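Local coordinates for protein beta-n-acetylhexosaminidase (Streptococcus pneumoniae, PDB 4AZC) that probably cleaves terminal beta-linked N-acetylhexosamine residues from glycans, as a glycoside hydrolase of family 20, at residues G18-T23 / Y84-G89; S14-R19 / S327-R332; P118-A123 / G180-A185. All coordinates share one frame; numbering follows the deposited sequence.

All three contacts lie in one TIM-barrel domain and touch the bound NGW, interaction 1 through Arg19. From the N terminus, strand 10-16 opens the barrel; interaction 2 starts on this strand itself and interaction 1 in the loop that follows, the two sharing Gly18 and Arg19. Interaction 1 closes the shorter loop, bringing 18-23 against the turn after helix 69-83. Interaction 3 opens only after that, joining the ends of strands 110-117 and 176-180. Interaction 2 spans more than 300 residues, pairs the first strand with strand 321-329 to shut the barrel, and encloses interaction 3 within its span. Arg19 also packs against His120, so interaction 3 touches the other two.

Interaction 1 (G18-T23 / Y84-G89); sequences GRKYFT and YDDPNG. With NGW ((2S,3aR,5R,6S,7R,7aR)-5-(hydroxymethyl)-2-methyl-2,3a,5,6,7,7a-hexahydro-1H-pyrano[3,2-d][1,3]thiazole-6,7-diol), chain K.
An Asx turn at Asp86 anchors the loop after helix 69-83 to Tyr21, in the loop that leaves strand 10-16 and carries Arg19 into the ligand pocket. The carboxylate of Asp86 is divided between two tasks. Its OD1 accepts from the backbone N of Asn88 at 2.9 Å, which closes the Asx turn, while its OD2 reaches across to the backbone N of Tyr21 at 2.9 Å, met on the anti side but tilted out of the carboxylate plane, with an N-H...O angle of 158°. CG of Asp86 lies anti to its own N (chi1 -159°), beside the carbonyl carbon, a setting that brings OD2 to the facing loop. One water joins both loops: it donates to Asp86 OD2 at 2.7 Å and to Tyr21 O at 2.8 Å, and accepts from Lys20 NZ and Asn88 ND2. Lys20 NZ also bonds to Pro333 O and Ala335 O, so its ammonium is held by backbone oxygens of a third loop as well.

Beside these bonds, the Tyr21 ring lies against the end of the type I turn from Asp86 to Gly89. Gly89 CA sits over the middle of the ring, 3.6 Å from its centroid, in a CH-pi contact close to the ring normal. The end of Arg19 leads away from the 84-89 loop: its extended chain presents NH2 to NGW O3 at 2.8 Å, with weaker bonds from NH1, and Asp49 pairs with its NE. The arrangement is an Asx turn overlapping a type I beta turn, packed on a ligand-bearing loop of a TIM barrel.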
loop_
_atom_site.group_PDB
_atom_site.type_symbol
_atom_site.label_atom_id
_atom_site.label_comp_id
_atom_site.label_asym_id
_atom_site.label_seq_id
_atom_site.Cartn_x
_atom_site.Cartn_y
_atom_site.Cartn_z
ATOM N N GLY B 18 5.525 -1.441 8.458
ATOM C CA GLY B 18 6.978 -1.542 8.365
ATOM C C GLY B 18 7.603 -0.919 9.601
ATOM O O GLY B 18 8.475 -1.520 10.232
ATOM N N ARG B 19 7.152 0.287 9.953
ATOM C CA ARG B 19 7.636 0.947 11.171
ATOM C C ARG B 19 7.142 0.253 12.439
ATOM O O ARG B 19 7.888 0.127 13.417
ATOM C CB ARG B 19 7.227 2.414 11.200
ATOM C CG ARG B 19 7.996 3.323 10.239
ATOM C CD ARG B 19 7.715 4.769 10.607
ATOM N NE ARG B 19 8.414 5.754 9.789
ATOM C CZ ARG B 19 7.901 6.362 8.729
ATOM N NH1 ARG B 19 6.671 6.069 8.316
ATOM N NH2 ARG B 19 8.620 7.277 8.083
ATOM N N LYS B 20 5.902 -0.221 12.402
ATOM C CA LYS B 20 5.214 -0.734 13.584
ATOM C C LYS B 20 4.646 -2.106 13.281
ATOM O O LYS B 20 4.155 -2.341 12.178
ATOM C CB LYS B 20 4.083 0.230 13.977
ATOM C CG LYS B 20 3.294 -0.167 15.232
ATOM C CD LYS B 20 2.393 0.969 15.691
ATOM C CE LYS B 20 1.537 0.558 16.887
ATOM N NZ LYS B 20 2.342 0.190 18.102
ATOM N N TYR B 21 4.724 -3.020 14.247
ATOM C CA TYR B 21 4.160 -4.362 14.050
ATOM C C TYR B 21 2.633 -4.372 14.110
ATOM O O TYR B 21 2.036 -3.729 14.984
ATOM C CB TYR B 21 4.746 -5.358 15.060
ATOM C CG TYR B 21 4.246 -6.775 14.882
ATOM C CD1 TYR B 21 4.850 -7.642 13.968
ATOM C CD2 TYR B 21 3.175 -7.256 15.644
ATOM C CE1 TYR B 21 4.395 -8.944 13.811
ATOM C CE2 TYR B 21 2.708 -8.553 15.488
ATOM C CZ TYR B 21 3.318 -9.390 14.574
ATOM O OH TYR B 21 2.841 -10.674 14.429
ATOM N N PHE B 22 2.015 -5.109 13.182
ATOM C CA PHE B 22 0.570 -5.385 13.194
ATOM C C PHE B 22 0.365 -6.901 13.129
ATOM O O PHE B 22 1.032 -7.581 12.340
ATOM C CB PHE B 22 -0.130 -4.739 11.987
ATOM C CG PHE B 22 -0.391 -3.256 12.125
ATOM C CD1 PHE B 22 0.615 -2.328 11.886
ATOM C CD2 PHE B 22 -1.660 -2.788 12.463
ATOM C CE1 PHE B 22 0.370 -0.958 11.997
ATOM C CE2 PHE B 22 -1.922 -1.426 12.571
ATOM C CZ PHE B 22 -0.894 -0.505 12.338
ATOM N N THR B 23 -0.533 -7.443 13.952
ATOM C CA THR B 23 -0.800 -8.882 13.911
ATOM C C THR B 23 -1.587 -9.244 12.666
ATOM O O THR B 23 -2.214 -8.384 12.052
ATOM C CB THR B 23 -1.622 -9.358 15.124
ATOM O OG1 THR B 23 -2.893 -8.690 15.124
ATOM C CG2 THR B 23 -0.878 -9.074 16.441
ATOM N N TYR B 84 13.307 -0.472 15.915
ATOM C CA TYR B 84 12.313 -0.414 16.990
ATOM C C TYR B 84 11.961 -1.828 17.398
ATOM O O TYR B 84 11.468 -2.622 16.585
ATOM C CB TYR B 84 11.055 0.377 16.578
ATOM C CG TYR B 84 9.917 0.317 17.583
ATOM C CD1 TYR B 84 10.113 0.692 18.923
ATOM C CD2 TYR B 84 8.648 -0.114 17.204
ATOM C CE1 TYR B 84 9.077 0.625 19.852
ATOM C CE2 TYR B 84 7.595 -0.168 18.128
ATOM C CZ TYR B 84 7.821 0.202 19.448
ATOM O OH TYR B 84 6.796 0.141 20.375
ATOM N N ASP B 85 12.252 -2.151 18.652
ATOM C CA ASP B 85 12.028 -3.491 19.161
ATOM C C ASP B 85 10.616 -3.534 19.709
ATOM O O ASP B 85 10.403 -3.465 20.920
ATOM C CB ASP B 85 13.072 -3.848 20.230
ATOM C CG ASP B 85 12.974 -5.302 20.707
ATOM O OD1 ASP B 85 12.062 -6.053 20.279
ATOM O OD2 ASP B 85 13.829 -5.691 21.524
ATOM N N ASP B 86 9.660 -3.636 18.786
ATOM C CA ASP B 86 8.237 -3.669 19.098
ATOM C C ASP B 86 7.878 -4.836 20.021
ATOM O O ASP B 86 8.110 -5.995 19.677
ATOM C CB ASP B 86 7.424 -3.762 17.801
ATOM C CG ASP B 86 5.994 -3.294 17.969
ATOM O OD1 ASP B 86 5.411 -3.486 19.055
ATOM O OD2 ASP B 86 5.442 -2.734 17.001
ATOM N N PRO B 87 7.309 -4.530 21.199
ATOM C CA PRO B 87 6.854 -5.589 22.108
ATOM C C PRO B 87 5.654 -6.392 21.592
ATOM O O PRO B 87 5.412 -7.504 22.066
ATOM C CB PRO B 87 6.497 -4.827 23.394
ATOM C CG PRO B 87 6.244 -3.418 22.948
ATOM C CD PRO B 87 7.160 -3.184 21.791
ATOM N N ASN B 88 4.918 -5.850 20.620
ATOM C CA ASN B 88 3.792 -6.575 20.024
ATOM C C ASN B 88 4.233 -7.659 19.044
ATOM O O ASN B 88 3.467 -8.579 18.749
ATOM C CB ASN B 88 2.802 -5.615 19.347
ATOM C CG ASN B 88 2.106 -4.691 20.339
ATOM O OD1 ASN B 88 1.818 -5.086 21.473
ATOM N ND2 ASN B 88 1.832 -3.450 19.913
ATOM N N GLY B 89 5.459 -7.534 18.532
ATOM C CA GLY B 89 5.999 -8.506 17.578
ATOM C C GLY B 89 7.065 -7.908 16.683
ATOM O O GLY B 89 7.365 -6.718 16.786
HETATM O O4 NGW K . 5.342 8.433 7.578
HETATM C C4 NGW K . 5.690 9.458 6.660
HETATM C C3 NGW K . 6.215 8.833 5.374
HETATM C C5 NGW K . 4.444 10.292 6.351
HETATM O O3 NGW K . 7.345 8.006 5.670
HETATM C C2 NGW K . 6.580 9.947 4.358
HETATM N N2 NGW K . 6.814 9.394 3.002
HETATM C C1 NGW K . 5.431 10.975 4.194
HETATM C C7 NGW K . 5.542 8.887 2.453
HETATM C C8 NGW K . 5.628 8.860 0.929
HETATM S S1 NGW K . 4.298 10.082 3.056
HETATM O O5 NGW K . 4.832 11.372 5.478
HETATM C C6 NGW K . 3.829 10.900 7.629
HETATM O O6 NGW K . 4.804 11.702 8.309
HETATM O O HOH W 1 2.746 -2.539 17.375
#

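Interaction 2 (S14-R19 / S327-R332); sequences SIDAGR and SIWADR. With NGW ((2S,3aR,5R,6S,7R,7aR)-5-(hydroxymethyl)-2-methyl-2,3a,5,6,7,7a-hexahydro-1H-pyrano[3,2-d][1,3]thiazole-6,7-diol), chain K.
Strands 14-16 and 327-329 run parallel, their axes 4.7 Å apart and 8° from aligned, with Ile328 N bonded to Ser14 O at 2.8 Å and Asp16 N returning a weak bond to Ile328 O. This is the seam where the first and last strands of the barrel meet. Ile15 and Ile328 lie side by side, CD1 to CG1, on the face where Ile328 also meets helix 339-351. Ser14 and Ser327 point to the other face; Ser14 OG bonds to His43 and shares a water with Ile328 O.

Asp16 makes the next link. Its CG is anti to N (chi1 -169°), which sends the carboxylate toward segment 327-332. OD2 receives Ala330 N at 3.0 Å, somewhat tilted on the anti side; Arg19 NH1 forms a salt bridge to it at 2.9 Å, tilted from the syn side and in the guanidinium plane. The two donors arrive from opposite faces of the carboxylate. OD1 accepts Arg19 N. The same OD2 meets the edge of the Trp329 indole, the planes 72° apart. One indole face carries the water; the opposite face is covered by NGW, O4 and C5 over the indole and S1 near CZ2.

Asp331 OD1 stands 3.6 Å from Arg19 NH1, above the guanidinium face, a long pairing of charge alone. Its carboxylate instead grips two hydroxyls: NGW O4 donates to OD1 and NGW O6 to OD2, each at 2.6 Å. Asp16, with Asp49 at NE, is placed as a second-shell residue to orient the guanidinium; the flanking carboxylates probably offset its positive charge while its N-H groups face NGW O3 and O4.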
loop_
_atom_site.group_PDB
_atom_site.type_symbol
_atom_site.label_atom_id
_atom_site.label_comp_id
_atom_site.label_asym_id
_atom_site.label_seq_id
_atom_site.Cartn_x
_atom_site.Cartn_y
_atom_site.Cartn_z
ATOM N N SER B 14 -4.003 2.584 3.237
ATOM C CA SER B 14 -2.589 2.270 3.449
ATOM C C SER B 14 -2.261 2.145 4.934
ATOM O O SER B 14 -2.689 2.977 5.740
ATOM C CB SER B 14 -1.698 3.335 2.825
ATOM O OG SER B 14 -0.340 2.998 3.026
ATOM N N ILE B 15 -1.476 1.118 5.278
ATOM C CA ILE B 15 -1.098 0.831 6.666
ATOM C C ILE B 15 0.419 0.677 6.771
ATOM O O ILE B 15 1.016 -0.166 6.087
ATOM C CB ILE B 15 -1.773 -0.486 7.192
ATOM C CG1 ILE B 15 -3.297 -0.456 7.004
ATOM C CG2 ILE B 15 -1.369 -0.786 8.649
ATOM C CD1 ILE B 15 -4.077 0.473 7.959
ATOM N N ASP B 16 1.025 1.473 7.643
ATOM C CA ASP B 16 2.462 1.401 7.908
ATOM C C ASP B 16 2.796 0.264 8.868
ATOM O O ASP B 16 2.988 0.490 10.078
ATOM C CB ASP B 16 2.937 2.743 8.488
ATOM C CG ASP B 16 4.454 2.873 8.555
ATOM O OD1 ASP B 16 5.194 1.958 8.109
ATOM O OD2 ASP B 16 4.914 3.924 9.063
ATOM N N ALA B 17 2.875 -0.958 8.341
ATOM C CA ALA B 17 3.295 -2.100 9.148
ATOM C C ALA B 17 4.770 -2.432 8.916
ATOM O O ALA B 17 5.204 -3.561 9.117
ATOM C CB ALA B 17 2.415 -3.315 8.872
ATOM N N GLY B 18 5.525 -1.441 8.458
ATOM C CA GLY B 18 6.978 -1.542 8.365
ATOM C C GLY B 18 7.603 -0.919 9.601
ATOM O O GLY B 18 8.475 -1.520 10.232
ATOM N N ARG B 19 7.152 0.287 9.953
ATOM C CA ARG B 19 7.636 0.947 11.171
ATOM C C ARG B 19 7.142 0.253 12.439
ATOM O O ARG B 19 7.888 0.127 13.417
ATOM C CB ARG B 19 7.227 2.414 11.200
ATOM C CG ARG B 19 7.996 3.323 10.239
ATOM C CD ARG B 19 7.715 4.769 10.607
ATOM N NE ARG B 19 8.414 5.754 9.789
ATOM C CZ ARG B 19 7.901 6.362 8.729
ATOM N NH1 ARG B 19 6.671 6.069 8.316
ATOM N NH2 ARG B 19 8.620 7.277 8.083
ATOM N N SER B 327 -3.919 7.107 3.967
ATOM C CA SER B 327 -2.727 6.509 4.538
ATOM C C SER B 327 -2.589 6.718 6.044
ATOM O O SER B 327 -2.664 7.847 6.543
ATOM C CB SER B 327 -1.468 7.026 3.824
ATOM O OG SER B 327 -1.549 6.862 2.409
ATOM N N ILE B 328 -2.369 5.607 6.739
ATOM C CA ILE B 328 -2.076 5.586 8.160
ATOM C C ILE B 328 -0.569 5.379 8.339
ATOM O O ILE B 328 0.010 4.449 7.775
ATOM C CB ILE B 328 -2.866 4.454 8.877
ATOM C CG1 ILE B 328 -4.355 4.444 8.461
ATOM C CG2 ILE B 328 -2.674 4.534 10.389
ATOM C CD1 ILE B 328 -5.143 5.718 8.780
ATOM N N TRP B 329 0.068 6.254 9.110
ATOM C CA TRP B 329 1.525 6.208 9.262
ATOM C C TRP B 329 1.930 6.044 10.717
ATOM O O TRP B 329 1.222 6.488 11.632
ATOM C CB TRP B 329 2.167 7.468 8.694
ATOM C CG TRP B 329 1.944 7.668 7.227
ATOM C CD1 TRP B 329 1.059 8.532 6.645
ATOM C CD2 TRP B 329 2.630 7.009 6.149
ATOM N NE1 TRP B 329 1.156 8.456 5.276
ATOM C CE2 TRP B 329 2.104 7.524 4.944
ATOM C CE3 TRP B 329 3.626 6.027 6.087
ATOM C CZ2 TRP B 329 2.548 7.098 3.684
ATOM C CZ3 TRP B 329 4.075 5.604 4.828
ATOM C CH2 TRP B 329 3.528 6.138 3.645
ATOM N N ALA B 330 3.075 5.411 10.935
ATOM C CA ALA B 330 3.519 5.109 12.289
ATOM C C ALA B 330 4.873 5.741 12.625
ATOM O O ALA B 330 5.750 5.079 13.200
ATOM C CB ALA B 330 3.538 3.595 12.503
ATOM N N ASP B 331 5.025 7.026 12.292
ATOM C CA ASP B 331 6.300 7.768 12.472
ATOM C C ASP B 331 6.942 7.523 13.843
ATOM O O ASP B 331 8.162 7.362 13.954
ATOM C CB ASP B 331 6.112 9.272 12.227
ATOM C CG ASP B 331 5.712 9.599 10.787
ATOM O OD1 ASP B 331 5.060 8.767 10.114
ATOM O OD2 ASP B 331 6.041 10.709 10.319
ATOM N N ARG B 332 6.087 7.506 14.866
ATOM C CA ARG B 332 6.460 7.106 16.212
ATOM C C ARG B 332 5.825 5.728 16.448
ATOM O O ARG B 332 4.672 5.631 16.860
ATOM C CB ARG B 332 5.946 8.144 17.221
ATOM C CG ARG B 332 6.588 9.530 17.074
ATOM C CD ARG B 332 5.808 10.609 17.821
ATOM N NE ARG B 332 4.771 11.233 16.996
ATOM C CZ ARG B 332 3.476 10.930 17.048
ATOM N NH1 ARG B 332 3.027 10.008 17.889
ATOM N NH2 ARG B 332 2.623 11.556 16.260
HETATM O O4 NGW K . 5.342 8.433 7.578
HETATM C C4 NGW K . 5.690 9.458 6.660
HETATM C C3 NGW K . 6.215 8.833 5.374
HETATM C C5 NGW K . 4.444 10.292 6.351
HETATM O O3 NGW K . 7.345 8.006 5.670
HETATM C C2 NGW K . 6.580 9.947 4.358
HETATM N N2 NGW K . 6.814 9.394 3.002
HETATM C C1 NGW K . 5.431 10.975 4.194
HETATM C C7 NGW K . 5.542 8.887 2.453
HETATM C C8 NGW K . 5.628 8.860 0.929
HETATM S S1 NGW K . 4.298 10.082 3.056
HETATM O O5 NGW K . 4.832 11.372 5.478
HETATM C C6 NGW K . 3.829 10.900 7.629
HETATM O O6 NGW K . 4.804 11.702 8.309
HETATM O O HOH W 2 0.620 4.294 5.074
#

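Interaction 3 (P118-A123 / G180-A185). With NGW ((2S,3aR,5R,6S,7R,7aR)-5-(hydroxymethyl)-2-methyl-2,3a,5,6,7,7a-hexahydro-1H-pyrano[3,2-d][1,3]thiazole-6,7-diol), chain K.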
loop_
_atom_site.group_PDB
_atom_site.type_symbol
_atom_site.label_atom_id
_atom_site.label_comp_id
_atom_site.label_asym_id
_atom_site.label_seq_id
_atom_site.Cartn_x
_atom_site.Cartn_y
_atom_site.Cartn_z
ATOM N N PRO B 118 15.629 3.195 -1.888
ATOM C CA PRO B 118 16.857 3.144 -1.100
ATOM C C PRO B 118 16.798 3.984 0.177
ATOM O O PRO B 118 17.793 4.065 0.891
ATOM C CB PRO B 118 17.900 3.711 -2.066
ATOM C CG PRO B 118 17.129 4.729 -2.841
ATOM C CD PRO B 118 15.750 4.143 -3.011
ATOM N N GLY B 119 15.656 4.609 0.453
ATOM C CA GLY B 119 15.437 5.283 1.748
ATOM C C GLY B 119 14.575 4.409 2.648
ATOM O O GLY B 119 14.227 3.283 2.282
ATOM N N HIS B 120 14.222 4.908 3.827
ATOM C CA HIS B 120 13.387 4.151 4.768
ATOM C C HIS B 120 13.744 2.656 4.806
ATOM O O HIS B 120 12.885 1.784 4.645
ATOM C CB HIS B 120 11.901 4.332 4.432
ATOM C CG HIS B 120 11.433 5.748 4.513
ATOM N ND1 HIS B 120 11.215 6.389 5.712
ATOM C CD2 HIS B 120 11.144 6.650 3.545
ATOM C CE1 HIS B 120 10.806 7.624 5.482
ATOM N NE2 HIS B 120 10.760 7.810 4.174
ATOM N N MET B 121 15.024 2.370 5.014
ATOM C CA MET B 121 15.502 0.999 5.017
ATOM C C MET B 121 16.518 0.746 6.138
ATOM O O MET B 121 17.466 -0.006 5.946
ATOM C CB MET B 121 16.072 0.647 3.633
ATOM C CG MET B 121 17.239 1.513 3.174
ATOM S SD MET B 121 17.963 0.921 1.648
ATOM C CE MET B 121 18.637 -0.664 2.166
ATOM N N ASP B 122 16.286 1.378 7.298
ATOM C CA ASP B 122 17.086 1.220 8.523
ATOM C C ASP B 122 17.426 -0.247 8.816
ATOM O O ASP B 122 18.595 -0.588 9.028
ATOM C CB ASP B 122 16.352 1.790 9.762
ATOM C CG ASP B 122 15.880 3.251 9.593
ATOM O OD1 ASP B 122 15.378 3.628 8.505
ATOM O OD2 ASP B 122 15.969 4.015 10.589
ATOM N N ALA B 123 16.396 -1.097 8.853
ATOM C CA ALA B 123 16.549 -2.516 9.192
ATOM C C ALA B 123 17.469 -3.242 8.216
ATOM O O ALA B 123 18.297 -4.034 8.639
ATOM C CB ALA B 123 15.193 -3.203 9.250
ATOM N N GLY B 180 8.600 2.062 -3.415
ATOM C CA GLY B 180 8.781 3.275 -2.622
ATOM C C GLY B 180 9.586 4.398 -3.257
ATOM O O GLY B 180 9.058 5.176 -4.045
ATOM N N THR B 181 10.864 4.470 -2.878
ATOM C CA THR B 181 11.833 5.511 -3.297
ATOM C C THR B 181 11.616 6.924 -2.728
ATOM O O THR B 181 12.280 7.884 -3.145
ATOM C CB THR B 181 12.090 5.552 -4.839
ATOM O OG1 THR B 181 10.949 6.088 -5.528
ATOM C CG2 THR B 181 12.424 4.151 -5.382
ATOM N N ASP B 182 10.720 7.051 -1.760
ATOM C CA ASP B 182 10.436 8.348 -1.161
ATOM C C ASP B 182 11.543 8.818 -0.219
ATOM O O ASP B 182 12.297 8.008 0.346
ATOM C CB ASP B 182 9.083 8.329 -0.425
ATOM C CG ASP B 182 9.086 7.434 0.797
ATOM O OD1 ASP B 182 9.426 6.243 0.662
ATOM O OD2 ASP B 182 8.722 7.921 1.897
ATOM N N GLU B 183 11.637 10.137 -0.073
ATOM C CA GLU B 183 12.497 10.779 0.945
ATOM C C GLU B 183 13.944 10.233 1.080
ATOM O O GLU B 183 14.365 9.853 2.188
ATOM C CB GLU B 183 11.768 10.792 2.312
ATOM C CG GLU B 183 10.481 11.638 2.321
ATOM C CD GLU B 183 9.714 11.629 3.645
ATOM O OE1 GLU B 183 9.691 10.596 4.363
ATOM O OE2 GLU B 183 9.109 12.673 3.964
ATOM N N TYR B 184 14.700 10.207 -0.025
ATOM C CA TYR B 184 16.136 9.845 0.000
ATOM C C TYR B 184 16.918 10.613 1.067
ATOM O O TYR B 184 16.824 11.841 1.151
ATOM C CB TYR B 184 16.825 10.037 -1.374
ATOM C CG TYR B 184 18.203 9.371 -1.430
ATOM C CD1 TYR B 184 18.335 8.031 -1.800
ATOM C CD2 TYR B 184 19.355 10.065 -1.067
ATOM C CE1 TYR B 184 19.586 7.395 -1.825
ATOM C CE2 TYR B 184 20.617 9.441 -1.082
ATOM C CZ TYR B 184 20.723 8.107 -1.462
ATOM O OH TYR B 184 21.957 7.476 -1.478
ATOM N N ALA B 185 17.674 9.866 1.880
ATOM C CA ALA B 185 18.540 10.396 2.950
ATOM C C ALA B 185 18.051 11.636 3.723
ATOM O O ALA B 185 18.859 12.524 4.036
ATOM C CB ALA B 185 19.962 10.624 2.413
HETATM O O4 NGW K . 5.342 8.433 7.578
HETATM C C4 NGW K . 5.690 9.458 6.660
HETATM C C3 NGW K . 6.215 8.833 5.374
HETATM C C5 NGW K . 4.444 10.292 6.351
HETATM O O3 NGW K . 7.345 8.006 5.670
HETATM C C2 NGW K . 6.580 9.947 4.358
HETATM N N2 NGW K . 6.814 9.394 3.002
HETATM C C1 NGW K . 5.431 10.975 4.194
HETATM C C7 NGW K . 5.542 8.887 2.453
HETATM C C8 NGW K . 5.628 8.860 0.929
HETATM S S1 NGW K . 4.298 10.082 3.056
HETATM O O5 NGW K . 4.832 11.372 5.478
HETATM C C6 NGW K . 3.829 10.900 7.629
HETATM O O6 NGW K . 4.804 11.702 8.309
HETATM O O HOH W 3 12.809 5.337 -0.045
HETATM O O HOH W 4 14.529 7.936 4.139
#
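This is a buried contact, part polar and part apolar, between two loops at the C-terminal ends of neighbouring barrel strands 110-117 and 176-180, with His120 meeting Glu183 beside the ligand. His120 NE2 donates to Glu183 OE1 at 3.0 Å, in the plane of the imidazole and on the anti lone pair of the carboxylate, although the bond is bent (135°). His120 ND1 bonds to Asp49, so both nitrogens are engaged, which should hold the ring's rotation.

Asp182 OD2 also lies close to His120 NE2, but at a poor angle; it is taken up by the ligand, accepting from NGW N2 at 2.7 Å. The side chain gets there by placing CG between N and the carbonyl carbon (chi1 67°), and Asn116 steadies its OD1. Glu183 OE1 receives only a weak bond from the same N2. A water links His120 N to Glu183 O, and the Pro118 ring sets CG 3.7 Å from CD1 at the edge of Tyr184. Adjacent Asp182 and Glu183 beside the thiazole-ring nitrogen N2, which stands where the substrate's acetamido nitrogen would be expected, are consistent with the Asp-Glu pair typical of family 20 active sites, where the 2-acetamido group takes part in catalysis.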